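Immunoreactive 84kD antigen PG93 (Porphyromonas gingivalis, PDB 5M11) is an essential surface component of the bacterial type IX secretion system, which carries proteins across the outer membrane, and binds zinc and calcium ions. Local coordinates at residues Asp596-Lys601 with Leu612-Cys617; Thr658-Gly662 with Ser715-Glu719; Glu670-Val674 with Val741-Ser746; Ala696-Val700 with Gln712-Val716. All blocks are in the same frame, centred on the assembly; numbering follows the deposited sequence.

Contact 1. Residues Asp596-Lys601 with Leu612-Cys617; sequences DKLNHK and LLSEDC. With ZN (zinc ion), chain E.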
loop_
_atom_site.group_PDB
_atom_site.type_symbol
_atom_site.label_atom_id
_atom_site.label_comp_id
_atom_site.label_asym_id
_atom_site.label_seq_id
_atom_site.Cartn_x
_atom_site.Cartn_y
_atom_site.Cartn_z
ATOM N N ASP A 596 -14.441 -16.921 -5.053
ATOM C CA ASP A 596 -13.636 -18.132 -5.284
ATOM C C ASP A 596 -14.188 -19.058 -6.353
ATOM O O ASP A 596 -15.367 -19.020 -6.686
ATOM C CB ASP A 596 -13.619 -18.983 -3.978
ATOM C CG ASP A 596 -12.339 -18.999 -3.171
ATOM O OD1 ASP A 596 -11.431 -18.191 -3.477
ATOM O OD2 ASP A 596 -12.241 -19.825 -2.219
ATOM N N LYS A 597 -13.338 -20.002 -6.760
ATOM C CA LYS A 597 -13.595 -21.142 -7.634
ATOM C C LYS A 597 -14.482 -22.104 -6.830
ATOM O O LYS A 597 -15.290 -22.851 -7.398
ATOM C CB LYS A 597 -12.231 -21.764 -8.001
ATOM C CG LYS A 597 -12.247 -22.998 -8.881
ATOM C CD LYS A 597 -10.825 -23.550 -9.096
ATOM C CE LYS A 597 -10.315 -24.438 -7.977
ATOM N NZ LYS A 597 -10.898 -25.807 -8.025
ATOM N N LEU A 598 -14.338 -22.042 -5.474
ATOM C CA LEU A 598 -15.104 -22.827 -4.504
ATOM C C LEU A 598 -16.384 -22.120 -4.107
ATOM O O LEU A 598 -17.110 -22.636 -3.251
ATOM C CB LEU A 598 -14.282 -23.113 -3.241
ATOM C CG LEU A 598 -12.950 -23.834 -3.386
ATOM C CD1 LEU A 598 -12.340 -24.071 -2.022
ATOM C CD2 LEU A 598 -13.076 -25.137 -4.148
ATOM N N ASN A 599 -16.670 -20.942 -4.721
ATOM C CA ASN A 599 -17.829 -20.080 -4.442
ATOM C C ASN A 599 -17.710 -19.431 -3.024
ATOM O O ASN A 599 -18.694 -18.929 -2.473
ATOM C CB ASN A 599 -19.152 -20.846 -4.611
ATOM C CG ASN A 599 -20.337 -20.016 -5.023
ATOM O OD1 ASN A 599 -20.219 -18.878 -5.520
ATOM N ND2 ASN A 599 -21.510 -20.614 -4.881
ATOM N N HIS A 600 -16.483 -19.427 -2.459
ATOM C CA HIS A 600 -16.184 -18.794 -1.178
ATOM C C HIS A 600 -15.960 -17.326 -1.435
ATOM O O HIS A 600 -15.703 -16.955 -2.580
ATOM C CB HIS A 600 -14.981 -19.444 -0.476
ATOM C CG HIS A 600 -15.212 -20.848 0.001
ATOM N ND1 HIS A 600 -14.170 -21.759 0.080
ATOM C CD2 HIS A 600 -16.354 -21.455 0.402
ATOM C CE1 HIS A 600 -14.704 -22.880 0.531
ATOM N NE2 HIS A 600 -16.019 -22.748 0.746
ATOM N N LYS A 601 -16.106 -16.479 -0.411
ATOM C CA LYS A 601 -16.025 -15.034 -0.603
ATOM C C LYS A 601 -14.830 -14.386 0.088
ATOM O O LYS A 601 -14.638 -14.566 1.286
ATOM C CB LYS A 601 -17.325 -14.381 -0.104
ATOM C CG LYS A 601 -18.486 -14.446 -1.099
ATOM C CD LYS A 601 -19.224 -15.786 -1.169
ATOM C CE LYS A 601 -20.027 -15.844 -2.440
ATOM N NZ LYS A 601 -20.809 -17.100 -2.589
ATOM N N LEU A 612 -12.266 -14.460 4.748
ATOM C CA LEU A 612 -12.613 -15.510 3.803
ATOM C C LEU A 612 -13.860 -16.140 4.354
ATOM O O LEU A 612 -13.817 -16.663 5.465
ATOM C CB LEU A 612 -11.468 -16.534 3.601
ATOM C CG LEU A 612 -11.805 -17.868 2.869
ATOM C CD1 LEU A 612 -12.336 -17.645 1.454
ATOM C CD2 LEU A 612 -10.595 -18.768 2.815
ATOM N N LEU A 613 -14.979 -16.036 3.635
ATOM C CA LEU A 613 -16.258 -16.595 4.090
ATOM C C LEU A 613 -16.686 -17.786 3.224
ATOM O O LEU A 613 -16.231 -17.916 2.093
ATOM C CB LEU A 613 -17.365 -15.518 4.093
ATOM C CG LEU A 613 -17.089 -14.201 4.839
ATOM C CD1 LEU A 613 -18.234 -13.227 4.654
ATOM C CD2 LEU A 613 -16.832 -14.432 6.324
ATOM N N SER A 614 -17.571 -18.651 3.768
ATOM C CA SER A 614 -18.117 -19.830 3.084
ATOM C C SER A 614 -19.121 -19.411 2.002
ATOM O O SER A 614 -19.432 -18.226 1.873
ATOM C CB SER A 614 -18.770 -20.779 4.084
ATOM O OG SER A 614 -19.897 -20.180 4.701
ATOM N N GLU A 615 -19.611 -20.383 1.216
ATOM C CA GLU A 615 -20.570 -20.169 0.126
ATOM C C GLU A 615 -21.622 -19.091 0.477
ATOM O O GLU A 615 -21.690 -18.067 -0.199
ATOM C CB GLU A 615 -21.277 -21.496 -0.254
ATOM C CG GLU A 615 -20.676 -22.253 -1.432
ATOM C CD GLU A 615 -21.638 -23.192 -2.146
ATOM O OE1 GLU A 615 -21.968 -24.256 -1.572
ATOM O OE2 GLU A 615 -22.058 -22.864 -3.282
ATOM N N ASP A 616 -22.383 -19.300 1.574
ATOM C CA ASP A 616 -23.484 -18.433 2.011
ATOM C C ASP A 616 -23.044 -17.330 2.978
ATOM O O ASP A 616 -23.898 -16.671 3.587
ATOM C CB ASP A 616 -24.604 -19.287 2.654
ATOM C CG ASP A 616 -24.193 -20.196 3.805
ATOM O OD1 ASP A 616 -22.991 -20.169 4.195
ATOM O OD2 ASP A 616 -25.074 -20.939 4.320
ATOM N N CYS A 617 -21.718 -17.143 3.122
ATOM C CA CYS A 617 -21.081 -16.160 4.005
ATOM C C CYS A 617 -21.425 -16.394 5.515
ATOM O O CYS A 617 -21.066 -15.554 6.342
ATOM C CB CYS A 617 -21.422 -14.737 3.564
ATOM S SG CYS A 617 -20.931 -14.345 1.859
HETATM ZN ZN ZN E . -17.501 -24.136 1.510
HETATM O O HOH W 1 -16.458 -24.652 3.639
#

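Contact 2. Residues Thr658-Gly662 with Ser715-Glu719; sequences TFQTG and SVTTE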
loop_
_atom_site.group_PDB
_atom_site.type_symbol
_atom_site.label_atom_id
_atom_site.label_comp_id
_atom_site.label_asym_id
_atom_site.label_seq_id
_atom_site.Cartn_x
_atom_site.Cartn_y
_atom_site.Cartn_z
ATOM N N THR A 658 0.016 -9.955 -2.352
ATOM C CA THR A 658 -0.530 -11.161 -2.985
ATOM C C THR A 658 -0.497 -12.314 -2.015
ATOM O O THR A 658 0.546 -12.584 -1.410
ATOM C CB THR A 658 0.171 -11.572 -4.296
ATOM O OG1 THR A 658 1.519 -11.973 -4.041
ATOM C CG2 THR A 658 0.092 -10.535 -5.353
ATOM N N PHE A 659 -1.629 -13.019 -1.926
ATOM C CA PHE A 659 -1.810 -14.193 -1.088
ATOM C C PHE A 659 -2.165 -15.382 -1.974
ATOM O O PHE A 659 -3.056 -15.272 -2.825
ATOM C CB PHE A 659 -2.895 -13.917 -0.033
ATOM C CG PHE A 659 -3.306 -15.113 0.782
ATOM C CD1 PHE A 659 -2.545 -15.527 1.868
ATOM C CD2 PHE A 659 -4.453 -15.829 0.463
ATOM C CE1 PHE A 659 -2.918 -16.635 2.617
ATOM C CE2 PHE A 659 -4.817 -16.950 1.203
ATOM C CZ PHE A 659 -4.041 -17.347 2.273
ATOM N N GLN A 660 -1.445 -16.517 -1.798
ATOM C CA GLN A 660 -1.711 -17.736 -2.580
ATOM C C GLN A 660 -2.885 -18.426 -1.949
ATOM O O GLN A 660 -2.767 -18.946 -0.832
ATOM C CB GLN A 660 -0.474 -18.651 -2.676
ATOM C CG GLN A 660 -0.732 -20.015 -3.348
ATOM C CD GLN A 660 -1.297 -19.949 -4.749
ATOM O OE1 GLN A 660 -2.482 -20.242 -4.981
ATOM N NE2 GLN A 660 -0.446 -19.634 -5.722
ATOM N N THR A 661 -4.033 -18.366 -2.644
ATOM C CA THR A 661 -5.342 -18.864 -2.223
ATOM C C THR A 661 -5.428 -20.408 -2.294
ATOM O O THR A 661 -6.171 -21.021 -1.504
ATOM C CB THR A 661 -6.412 -18.182 -3.092
ATOM O OG1 THR A 661 -6.211 -16.779 -2.994
ATOM C CG2 THR A 661 -7.827 -18.461 -2.633
ATOM N N GLY A 662 -4.684 -21.011 -3.228
ATOM C CA GLY A 662 -4.708 -22.454 -3.449
ATOM C C GLY A 662 -5.953 -22.840 -4.224
ATOM O O GLY A 662 -6.399 -23.984 -4.180
ATOM N N SER A 715 -9.515 -28.706 2.436
ATOM C CA SER A 715 -8.527 -27.640 2.497
ATOM C C SER A 715 -9.207 -26.284 2.348
ATOM O O SER A 715 -10.002 -26.079 1.421
ATOM C CB SER A 715 -7.452 -27.833 1.442
ATOM O OG SER A 715 -6.365 -26.968 1.722
ATOM N N VAL A 716 -8.944 -25.381 3.311
ATOM C CA VAL A 716 -9.507 -24.016 3.324
ATOM C C VAL A 716 -8.621 -23.119 2.422
ATOM O O VAL A 716 -9.120 -22.534 1.463
ATOM C CB VAL A 716 -9.689 -23.447 4.776
ATOM C CG1 VAL A 716 -8.455 -23.687 5.666
ATOM C CG2 VAL A 716 -10.085 -21.973 4.761
ATOM N N THR A 717 -7.303 -23.077 2.735
ATOM C CA THR A 717 -6.215 -22.353 2.093
ATOM C C THR A 717 -5.204 -23.399 1.527
ATOM O O THR A 717 -5.606 -24.409 0.960
ATOM C CB THR A 717 -5.608 -21.342 3.110
ATOM O OG1 THR A 717 -4.546 -20.585 2.504
ATOM C CG2 THR A 717 -5.118 -22.013 4.415
ATOM N N THR A 718 -3.910 -23.135 1.667
ATOM C CA THR A 718 -2.776 -23.939 1.209
ATOM C C THR A 718 -2.324 -24.829 2.359
ATOM O O THR A 718 -1.572 -25.784 2.153
ATOM C CB THR A 718 -1.644 -22.999 0.685
ATOM O OG1 THR A 718 -1.921 -21.610 1.000
ATOM C CG2 THR A 718 -1.447 -23.131 -0.816
ATOM N N GLU A 719 -2.823 -24.532 3.574
ATOM C CA GLU A 719 -2.490 -25.251 4.793
ATOM C C GLU A 719 -3.720 -25.817 5.512
ATOM O O GLU A 719 -4.833 -25.284 5.419
ATOM C CB GLU A 719 -1.731 -24.322 5.761
ATOM C CG GLU A 719 -0.258 -24.124 5.440
ATOM C CD GLU A 719 0.456 -22.984 6.151
ATOM O OE1 GLU A 719 -0.063 -22.498 7.184
ATOM O OE2 GLU A 719 1.558 -22.600 5.691
#

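Contact 3. Residues Glu670-Val674 with Val741-Ser746; sequences ELDGV and VYDPVS. With CA (calcium ion), chain K.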
loop_
_atom_site.group_PDB
_atom_site.type_symbol
_atom_site.label_atom_id
_atom_site.label_comp_id
_atom_site.label_asym_id
_atom_site.label_seq_id
_atom_site.Cartn_x
_atom_site.Cartn_y
_atom_site.Cartn_z
ATOM N N GLU A 670 0.257 -30.212 -9.143
ATOM C CA GLU A 670 -0.526 -29.422 -8.192
ATOM C C GLU A 670 -0.473 -29.998 -6.756
ATOM O O GLU A 670 -0.454 -29.221 -5.796
ATOM C CB GLU A 670 -1.981 -29.221 -8.667
ATOM C CG GLU A 670 -2.823 -30.472 -8.866
ATOM C CD GLU A 670 -4.315 -30.198 -8.856
ATOM O OE1 GLU A 670 -4.869 -29.948 -7.759
ATOM O OE2 GLU A 670 -4.932 -30.235 -9.946
ATOM N N LEU A 671 -0.402 -31.331 -6.610
ATOM C CA LEU A 671 -0.314 -31.941 -5.289
ATOM C C LEU A 671 1.090 -32.466 -5.006
ATOM O O LEU A 671 1.348 -32.948 -3.904
ATOM C CB LEU A 671 -1.352 -33.059 -5.110
ATOM C CG LEU A 671 -2.820 -32.639 -4.969
ATOM C CD1 LEU A 671 -3.691 -33.844 -4.732
ATOM C CD2 LEU A 671 -3.031 -31.632 -3.839
ATOM N N ASP A 672 2.012 -32.317 -5.971
ATOM C CA ASP A 672 3.404 -32.755 -5.846
ATOM C C ASP A 672 4.155 -31.992 -4.740
ATOM O O ASP A 672 5.244 -32.412 -4.339
ATOM C CB ASP A 672 4.146 -32.590 -7.187
ATOM C CG ASP A 672 3.869 -33.640 -8.259
ATOM O OD1 ASP A 672 4.605 -33.658 -9.276
ATOM O OD2 ASP A 672 2.885 -34.411 -8.109
ATOM N N GLY A 673 3.561 -30.905 -4.248
ATOM C CA GLY A 673 4.158 -30.079 -3.207
ATOM C C GLY A 673 3.618 -30.247 -1.796
ATOM O O GLY A 673 3.935 -29.423 -0.936
ATOM N N VAL A 674 2.823 -31.292 -1.519
ATOM C CA VAL A 674 2.277 -31.462 -0.163
ATOM C C VAL A 674 3.408 -31.955 0.779
ATOM O O VAL A 674 4.263 -32.727 0.344
ATOM C CB VAL A 674 1.004 -32.371 -0.122
ATOM C CG1 VAL A 674 0.437 -32.484 1.286
ATOM C CG2 VAL A 674 -0.079 -31.850 -1.071
ATOM N N VAL A 741 -4.416 -37.041 0.574
ATOM C CA VAL A 741 -4.943 -35.828 -0.048
ATOM C C VAL A 741 -5.586 -36.181 -1.374
ATOM O O VAL A 741 -4.907 -36.642 -2.281
ATOM C CB VAL A 741 -3.878 -34.706 -0.226
ATOM C CG1 VAL A 741 -4.506 -33.445 -0.804
ATOM C CG2 VAL A 741 -3.165 -34.399 1.088
ATOM N N TYR A 742 -6.884 -35.927 -1.495
ATOM C CA TYR A 742 -7.604 -36.167 -2.736
ATOM C C TYR A 742 -8.299 -34.892 -3.216
ATOM O O TYR A 742 -9.065 -34.284 -2.463
ATOM C CB TYR A 742 -8.620 -37.310 -2.576
ATOM C CG TYR A 742 -9.474 -37.549 -3.805
ATOM C CD1 TYR A 742 -8.960 -38.216 -4.916
ATOM C CD2 TYR A 742 -10.794 -37.113 -3.857
ATOM C CE1 TYR A 742 -9.742 -38.443 -6.048
ATOM C CE2 TYR A 742 -11.583 -37.331 -4.985
ATOM C CZ TYR A 742 -11.051 -37.995 -6.080
ATOM O OH TYR A 742 -11.830 -38.219 -7.190
ATOM N N ASP A 743 -8.050 -34.505 -4.476
ATOM C CA ASP A 743 -8.751 -33.358 -5.031
ATOM C C ASP A 743 -9.900 -33.900 -5.902
ATOM O O ASP A 743 -9.661 -34.718 -6.800
ATOM C CB ASP A 743 -7.823 -32.349 -5.757
ATOM C CG ASP A 743 -7.375 -32.644 -7.173
ATOM O OD1 ASP A 743 -6.937 -33.785 -7.434
ATOM O OD2 ASP A 743 -7.345 -31.703 -7.985
ATOM N N PRO A 744 -11.167 -33.543 -5.571
ATOM C CA PRO A 744 -12.308 -34.096 -6.340
ATOM C C PRO A 744 -12.324 -33.675 -7.815
ATOM O O PRO A 744 -12.791 -34.446 -8.659
ATOM C CB PRO A 744 -13.547 -33.573 -5.601
ATOM C CG PRO A 744 -13.069 -32.474 -4.721
ATOM C CD PRO A 744 -11.608 -32.634 -4.488
ATOM N N VAL A 745 -11.763 -32.477 -8.109
ATOM C CA VAL A 745 -11.670 -31.813 -9.416
ATOM C C VAL A 745 -10.789 -32.570 -10.451
ATOM O O VAL A 745 -11.250 -32.769 -11.582
ATOM C CB VAL A 745 -11.195 -30.346 -9.268
ATOM C CG1 VAL A 745 -12.387 -29.408 -9.135
ATOM C CG2 VAL A 745 -10.233 -30.174 -8.088
ATOM N N SER A 746 -9.539 -32.968 -10.085
ATOM C CA SER A 746 -8.611 -33.680 -10.989
ATOM C C SER A 746 -8.721 -35.215 -10.883
ATOM O O SER A 746 -8.227 -35.916 -11.775
ATOM C CB SER A 746 -7.167 -33.251 -10.727
ATOM O OG SER A 746 -6.207 -34.242 -11.059
HETATM CA CA CA K . -6.859 -29.240 -8.886
#

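Contact 4. Residues Ala696-Val700 with Gln712-Val716; sequences AGCSV and QTESV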
loop_
_atom_site.group_PDB
_atom_site.type_symbol
_atom_site.label_atom_id
_atom_site.label_comp_id
_atom_site.label_asym_id
_atom_site.label_seq_id
_atom_site.Cartn_x
_atom_site.Cartn_y
_atom_site.Cartn_z
ATOM N N ALA A 696 -6.762 -25.612 -2.120
ATOM C CA ALA A 696 -8.058 -25.394 -1.472
ATOM C C ALA A 696 -9.141 -26.221 -2.148
ATOM O O ALA A 696 -9.202 -26.258 -3.375
ATOM C CB ALA A 696 -8.416 -23.923 -1.501
ATOM N N GLY A 697 -9.939 -26.915 -1.338
ATOM C CA GLY A 697 -11.013 -27.807 -1.776
ATOM C C GLY A 697 -10.669 -29.289 -1.715
ATOM O O GLY A 697 -11.495 -30.140 -2.057
ATOM N N CYS A 698 -9.445 -29.610 -1.265
ATOM C CA CYS A 698 -8.918 -30.963 -1.182
ATOM C C CYS A 698 -9.431 -31.683 0.039
ATOM O O CYS A 698 -9.569 -31.084 1.105
ATOM C CB CYS A 698 -7.392 -30.934 -1.174
ATOM S SG CYS A 698 -6.627 -30.976 -2.817
ATOM N N SER A 699 -9.633 -32.998 -0.097
ATOM C CA SER A 699 -9.955 -33.843 1.030
ATOM C C SER A 699 -8.625 -34.200 1.692
ATOM O O SER A 699 -7.674 -34.543 0.988
ATOM C CB SER A 699 -10.705 -35.086 0.573
ATOM O OG SER A 699 -10.872 -35.989 1.656
ATOM N N VAL A 700 -8.525 -34.043 3.017
ATOM C CA VAL A 700 -7.296 -34.346 3.761
ATOM C C VAL A 700 -7.699 -35.239 4.921
ATOM O O VAL A 700 -8.500 -34.810 5.755
ATOM C CB VAL A 700 -6.504 -33.063 4.204
ATOM C CG1 VAL A 700 -5.270 -33.415 5.033
ATOM C CG2 VAL A 700 -6.099 -32.218 3.000
ATOM N N GLN A 712 -10.077 -35.690 9.722
ATOM C CA GLN A 712 -10.488 -35.456 8.335
ATOM C C GLN A 712 -11.046 -34.043 8.145
ATOM O O GLN A 712 -11.920 -33.626 8.902
ATOM C CB GLN A 712 -11.535 -36.501 7.922
ATOM C CG GLN A 712 -11.953 -36.450 6.457
ATOM C CD GLN A 712 -12.517 -37.764 5.981
ATOM O OE1 GLN A 712 -11.965 -38.401 5.076
ATOM N NE2 GLN A 712 -13.618 -38.211 6.588
ATOM N N THR A 713 -10.547 -33.323 7.125
ATOM C CA THR A 713 -11.021 -31.985 6.733
ATOM C C THR A 713 -10.912 -31.772 5.235
ATOM O O THR A 713 -10.408 -32.628 4.504
ATOM C CB THR A 713 -10.251 -30.833 7.424
ATOM O OG1 THR A 713 -8.851 -31.141 7.489
ATOM C CG2 THR A 713 -10.828 -30.443 8.777
ATOM N N GLU A 714 -11.390 -30.606 4.794
ATOM C CA GLU A 714 -11.268 -30.101 3.442
ATOM C C GLU A 714 -10.238 -28.983 3.521
ATOM O O GLU A 714 -10.074 -28.386 4.589
ATOM C CB GLU A 714 -12.624 -29.615 2.894
ATOM C CG GLU A 714 -12.708 -29.623 1.374
ATOM C CD GLU A 714 -13.816 -28.781 0.767
ATOM O OE1 GLU A 714 -13.666 -27.537 0.738
ATOM O OE2 GLU A 714 -14.809 -29.366 0.273
ATOM N N SER A 715 -9.515 -28.706 2.436
ATOM C CA SER A 715 -8.527 -27.640 2.497
ATOM C C SER A 715 -9.207 -26.284 2.348
ATOM O O SER A 715 -10.002 -26.079 1.421
ATOM C CB SER A 715 -7.452 -27.833 1.442
ATOM O OG SER A 715 -6.365 -26.968 1.722
ATOM N N VAL A 716 -8.944 -25.381 3.311
ATOM C CA VAL A 716 -9.507 -24.016 3.324
ATOM C C VAL A 716 -8.621 -23.119 2.422
ATOM O O VAL A 716 -9.120 -22.534 1.463
ATOM C CB VAL A 716 -9.689 -23.447 4.776
ATOM C CG1 VAL A 716 -8.455 -23.687 5.666
ATOM C CG2 VAL A 716 -10.085 -21.973 4.761
#

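Contact 1. Residues Asp596-Lys601 with Leu612-Cys617
K601 and E615 meet where the packing is closest: the ammonium group ends on a backbone carbonyl, NZ of K601 to O of E615 2.7 Å, lying in the carbonyl plane on a lone pair. The same nitrogen holds O of N599 at 2.8 Å and makes a salt bridge to D539, so a buried positive charge is gripped from several sides. The lysine gets there by a bend at chi2 (79°), which runs its aliphatic part past the sulfur of C617, with CD of K601 3.8 Å from SG. W545 packs on both residues. Next to this, K601 and L613 pair as antiparallel, hydrogen-bonded neighbours, N of K601 to O of L613 at 2.9 Å. They close the ladder between strands 601-606 and 610-613, the inner pair of a four-stranded up-and-down sheet with the topology of a beta-propeller blade; a type I turn, D596-N599, leads into the first and another, S614-C617, leaves the second. The looser, solvent-facing side belongs to the E615 carboxylate. ND2 of N599 meets its OE2 at 2.8 Å on the anti lone pair, the amide and carboxylate planes turned 51° apart, and N541 adds a weak bond. Off to one side stands the H600 imidazole, with CB of L598 over one face and E615 N at its edge; NE2 of H600 binds zinc at 2.2 Å, and a water also binds the ion.

Contact 2. Residues Thr658-Gly662 with Ser715-Glu719
F659 points the end of its ring at the T717 hydroxyl, CZ of F659 to OG1 of T717 3.3 Å, the two side chains crossing at about a right angle. The hydroxyl comes in obliquely to the ring. Around the same phenyl group sit F624 and W13, so the threonine meets an aromatic cluster of the propeller, at the sheet in which the N-terminal strand 13-16 pairs with strand 655-660.

At Q660 the chain offers its carbonyl: OG1 of T718 lies 3.3 Å from O of Q660, a weak bond at best; OG1 of T717 stands 3.2 Å from the same OG1 of T718. The glutamine side chain crosses T718 too, CG of Q660 to CG2 of T718 4.1 Å. Its bend at chi2 (57°) then brings the amide back on its own segment, OE1 of Q660 accepting N of G662 at 2.9 Å, while NE2 goes to the carbonyl of N645.

T661 turns its side chain away, and its carbonyl faces the backbone instead, O of T661 to CA of T717 3.8 Å. G662, with positive phi (78°), follows with CA 4.2 Å from CG2 of T718, and its backbone bonds onward to A696. Within the second segment, OG of S715 bonds to O of T717 at 2.8 Å from above the carbonyl plane, a link local to that loop. What crosses directly between the two segments is thus mostly van der Waals packing plus one weak hydroxyl bond, so the contact is held by fit more than by strong polar links.

Contact 3. Residues Glu670-Val674 with Val741-Ser746
This is a metal-bridged contact, with E670 and D743 sharing a calcium ion where the loop leading into the C-terminal beta domain meets the 741-746 segment that carries on from strand 735-742. E670 binds with both oxygens, OE1 of E670 and the ion lying 2.4 Å apart. D743 uses one oxygen, its OD2 standing 2.7 Å from the calcium. The carboxylates arrive from opposite directions with their planes 68° apart, and OE1 of E670 and OD2 of D743 are neighbours because both bind the ion. With CG of E670 set between the backbone N and carbonyl carbon (chi1 61°), the rest of the chain extends to the ion. OD2 of D743 also receives a weak bond from N of S746.

Beside the metal the contact turns apolar. CD2 of L671 packs on CG1 of V741 at 3.8 Å, and V674 and V741 approach tip to tip, CG1 of V674 to CG2 of V741 4.1 Å. L671 and V674 also bracket a type I turn. The calcium site thus joins the loop before strand 675-677 to the segment continuing from strand 735-742, within the C-terminal beta domain, probably the C-terminal domain of type IX secretion proteins.

Contact 4. Residues Ala696-Val700 with Gln712-Val716
The carboxylate of E714 lies with one face over G697, whose CA and carbonyl oxygen both sit above the same side of it; OE1 of E714 is 3.7 Å from CA of G697. OE1 also bonds a glycerol, probably from the crystallisation liquor. An extended chain, with CG of E714 opposite the backbone N (chi1 -156°), carries the group along the glycine, and on the way CG of E714 passes O of C698 at 3.5 Å. The other flat group, the amide of Q712, has its main partner outside the contact: its OE1 takes the ammonium of K701, a partner that S699 OG shares weakly, while CG of Q712 brushes O of V700.

Behind these side chains runs the backbone ladder. V700 and T713 form an antiparallel hydrogen-bonded pair, N of V700 to O of T713 2.8 Å and N of T713 to O of V700 2.9 Å; S699 and E714 are the adjoining non-hydrogen-bonded pair. Side chains of V700 and C698 point into the domain, V700 onto V739 and V741, C698 onto L671 and D743. A696 keeps to the backbone, its CB 3.3 Å from O of V716.

Past the regular strands, S715 serves two residues at once: its N bonds to O of C698 at 2.7 Å, and its O accepts N of G697 at 2.9 Å. With G697 at phi 102° and C698 in extended geometry, this pattern is that of a G1 beta bulge, here closing the open end of the hairpin formed by strands 699-703 and 709-714.

From the N terminus, contact 1 comes first, joining the approach to strand 601-606 with the end of strand 610-613 in one propeller sheet, and it is finished before the others begin. Contact 2 opens at the end of strand 655-660 and closes at 715-719, bringing the propeller against the C-terminal domain. Contact 3 opens at 670-674 within that loop but closes later, at 741-746, so contacts 2 and 3 cross. Contact 4 falls wholly within the span of contact 3 and shares S715 and V716 with contact 2. Strands 735-742 and 699-703 are sheet neighbours, linking contacts 3 and 4, while L612 and L598 of contact 1 pack on V716 and A696-G697.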